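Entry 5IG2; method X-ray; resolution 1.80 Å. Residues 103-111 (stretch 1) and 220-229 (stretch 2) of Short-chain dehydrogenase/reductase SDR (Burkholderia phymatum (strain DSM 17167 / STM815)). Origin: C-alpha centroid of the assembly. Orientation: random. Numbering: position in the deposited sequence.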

# COMPACT_ATOMS: atom_id res chain seq x y z
N ALA B 103 34.32 -41.70 1.86
CA ALA B 103 35.40 -41.04 2.58
C ALA B 103 36.45 -40.65 1.56
O ALA B 103 36.57 -41.28 0.51
CB ALA B 103 36.00 -41.95 3.66
N GLY B 104 37.21 -39.60 1.86
CA GLY B 104 38.19 -39.09 0.92
C GLY B 104 39.52 -38.80 1.59
O GLY B 104 39.70 -39.01 2.79
N GLY B 105 40.44 -38.28 0.79
CA GLY B 105 41.79 -38.01 1.24
C GLY B 105 42.79 -38.91 0.54
O GLY B 105 42.45 -39.92 -0.08
N PHE B 106 44.06 -38.50 0.61
CA PHE B 106 45.16 -39.32 0.10
C PHE B 106 44.98 -40.76 0.55
O PHE B 106 44.72 -41.02 1.73
CB PHE B 106 46.51 -38.80 0.59
CG PHE B 106 46.94 -37.50 -0.01
CD1 PHE B 106 46.41 -37.07 -1.22
CD2 PHE B 106 47.89 -36.72 0.63
CE1 PHE B 106 46.82 -35.86 -1.78
CE2 PHE B 106 48.31 -35.51 0.08
CZ PHE B 106 47.78 -35.08 -1.13
N LEU B 107 45.12 -41.70 -0.39
CA LEU B 107 44.67 -43.07 -0.14
C LEU B 107 45.32 -43.66 1.11
O LEU B 107 44.64 -44.31 1.91
CB LEU B 107 44.95 -43.94 -1.35
CG LEU B 107 44.25 -45.30 -1.31
CD1 LEU B 107 42.72 -45.11 -1.25
CD2 LEU B 107 44.67 -46.13 -2.51
N TRP B 108 46.63 -43.45 1.29
CA TRP B 108 47.35 -44.05 2.41
C TRP B 108 47.04 -43.39 3.75
O TRP B 108 47.36 -43.97 4.80
CB TRP B 108 48.86 -44.00 2.17
CG TRP B 108 49.37 -42.60 1.97
CD1 TRP B 108 49.81 -41.73 2.93
CD2 TRP B 108 49.46 -41.91 0.72
NE1 TRP B 108 50.17 -40.53 2.34
CE2 TRP B 108 49.96 -40.61 0.99
CE3 TRP B 108 49.16 -42.26 -0.61
CZ2 TRP B 108 50.18 -39.66 -0.02
CZ3 TRP B 108 49.37 -41.31 -1.61
CH2 TRP B 108 49.88 -40.03 -1.31
N GLU B 109 46.44 -42.20 3.76
CA GLU B 109 46.11 -41.56 5.03
C GLU B 109 44.82 -42.09 5.66
O GLU B 109 44.59 -41.83 6.84
CB GLU B 109 45.98 -40.05 4.84
CG GLU B 109 47.29 -39.39 4.46
CD GLU B 109 47.16 -37.90 4.29
OE1 GLU B 109 46.03 -37.42 4.08
OE2 GLU B 109 48.19 -37.20 4.35
N SER B 110 43.98 -42.80 4.90
CA SER B 110 42.75 -43.34 5.45
C SER B 110 43.04 -44.51 6.38
O SER B 110 44.06 -45.19 6.27
CB SER B 110 41.82 -43.81 4.33
OG SER B 110 41.36 -42.73 3.54
N SER B 111 42.12 -44.76 7.30
CA SER B 111 42.30 -45.81 8.29
C SER B 111 41.73 -47.13 7.80
O SER B 111 40.96 -47.19 6.84
CB SER B 111 41.60 -45.42 9.60
OG SER B 111 40.21 -45.34 9.37
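Stretch 2, residues 220-229: PTRSQLAADR

Stretch 2 enters as an extended segment at P220 and T221, then becomes helical from R222 through R229, its first turns lying on the loop and short 3-10 segment of stretch 1. The register runs antiparallel: T221 lies nearest E109, Q224 packs on G105 (CA–CA 3.9 Å) and A227 on G104 (CA–CA 5.4 Å). Two glycines permit this closeness; a CB on G104 would clash with A227 CB, and one on G105 with Q224 CG. Accordingly, A227 CB reaches G105 N at 3.4 Å. T221 (chi1 p) caps the helix, its OG1 accepting from Q224 N (3.2 Å) while donating to E109 OE1 (2.7 Å). A second bond runs the other way: Q224, m and t at chi1 and chi2, folds back so that its OE1 accepts from T221 N (2.9 Å), leaving NE2 3.1 Å from E109 O. S223, with chi1 at 85°, points toward stretch 1; its OG accepts from F106 N (2.8 Å) and donates to E109 OE1 (2.6 Å). E109, m then t, extends its carboxylate to receive both hydroxyls. The m rotamer of F106 lays its ring over S223, with S223 CB 3.6 Å from the ring centroid. R222 bends at chi3 (p), bringing NH1 to 3.4 Å from F106 CZ. Water 2 bridges G104 N and D228 OD1, each at 3.0 Å.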

# COMPACT_ATOMS: atom_id res chain seq x y z
N PRO B 220 41.27 -35.48 11.36
CA PRO B 220 41.34 -35.55 9.89
C PRO B 220 42.56 -34.80 9.37
O PRO B 220 43.00 -33.81 9.94
CB PRO B 220 40.04 -34.89 9.44
CG PRO B 220 39.14 -34.90 10.66
CD PRO B 220 40.07 -34.74 11.81
N THR B 221 43.12 -35.31 8.27
CA THR B 221 44.32 -34.71 7.69
C THR B 221 43.94 -33.56 6.76
O THR B 221 42.78 -33.38 6.39
CB THR B 221 45.13 -35.74 6.91
OG1 THR B 221 44.37 -36.18 5.78
CG2 THR B 221 45.48 -36.94 7.79
N ARG B 222 44.96 -32.80 6.35
CA ARG B 222 44.76 -31.74 5.35
C ARG B 222 44.07 -32.28 4.10
O ARG B 222 43.07 -31.71 3.64
CB ARG B 222 46.10 -31.10 5.00
CG ARG B 222 45.98 -29.89 4.11
CD ARG B 222 47.27 -29.63 3.34
NE ARG B 222 47.61 -30.80 2.53
CZ ARG B 222 46.98 -31.16 1.41
NH1 ARG B 222 47.36 -32.25 0.75
NH2 ARG B 222 45.96 -30.43 0.95
N SER B 223 44.59 -33.37 3.52
CA SER B 223 44.00 -33.87 2.28
C SER B 223 42.59 -34.42 2.51
O SER B 223 41.76 -34.39 1.59
CB SER B 223 44.91 -34.93 1.65
OG SER B 223 44.69 -36.24 2.19
N GLN B 224 42.30 -34.92 3.71
CA GLN B 224 40.95 -35.39 3.98
C GLN B 224 39.98 -34.22 4.08
O GLN B 224 38.88 -34.26 3.53
CB GLN B 224 40.94 -36.24 5.25
CG GLN B 224 41.70 -37.54 5.05
CD GLN B 224 42.04 -38.27 6.34
OE1 GLN B 224 41.85 -37.74 7.43
NE2 GLN B 224 42.57 -39.50 6.20
N LEU B 225 40.39 -33.15 4.77
CA LEU B 225 39.57 -31.95 4.83
C LEU B 225 39.29 -31.39 3.44
O LEU B 225 38.16 -31.00 3.13
CB LEU B 225 40.26 -30.89 5.70
CG LEU B 225 40.38 -31.23 7.18
CD1 LEU B 225 41.36 -30.28 7.85
CD2 LEU B 225 39.03 -31.18 7.85
N ALA B 226 40.33 -31.34 2.60
CA ALA B 226 40.16 -30.78 1.26
C ALA B 226 39.22 -31.64 0.42
O ALA B 226 38.35 -31.11 -0.29
CB ALA B 226 41.52 -30.66 0.58
N ALA B 227 39.35 -32.96 0.52
CA ALA B 227 38.45 -33.85 -0.21
C ALA B 227 37.01 -33.68 0.27
O ALA B 227 36.07 -33.70 -0.54
CB ALA B 227 38.92 -35.30 -0.05
N ASP B 228 36.81 -33.53 1.58
CA ASP B 228 35.46 -33.38 2.11
C ASP B 228 34.81 -32.11 1.60
O ASP B 228 33.63 -32.11 1.20
CB ASP B 228 35.47 -33.37 3.64
CG ASP B 228 35.76 -34.75 4.25
OD1 ASP B 228 35.82 -35.76 3.50
OD2 ASP B 228 35.94 -34.82 5.48
N ARG B 229 35.56 -31.00 1.60
CA ARG B 229 34.97 -29.74 1.19
C ARG B 229 34.72 -29.71 -0.30
O ARG B 229 33.72 -29.15 -0.76
CB ARG B 229 35.86 -28.58 1.64
CG ARG B 229 36.10 -28.60 3.13
CD ARG B 229 36.71 -27.33 3.66
NE ARG B 229 36.69 -27.34 5.12
CZ ARG B 229 37.76 -27.46 5.90
NH1 ARG B 229 37.61 -27.47 7.22
NH2 ARG B 229 38.97 -27.56 5.36
O HOH W 1 42.74 -40.25 3.40
O HOH W 2 36.96 -38.36 4.61
O HOH W 3 47.10 -34.70 4.19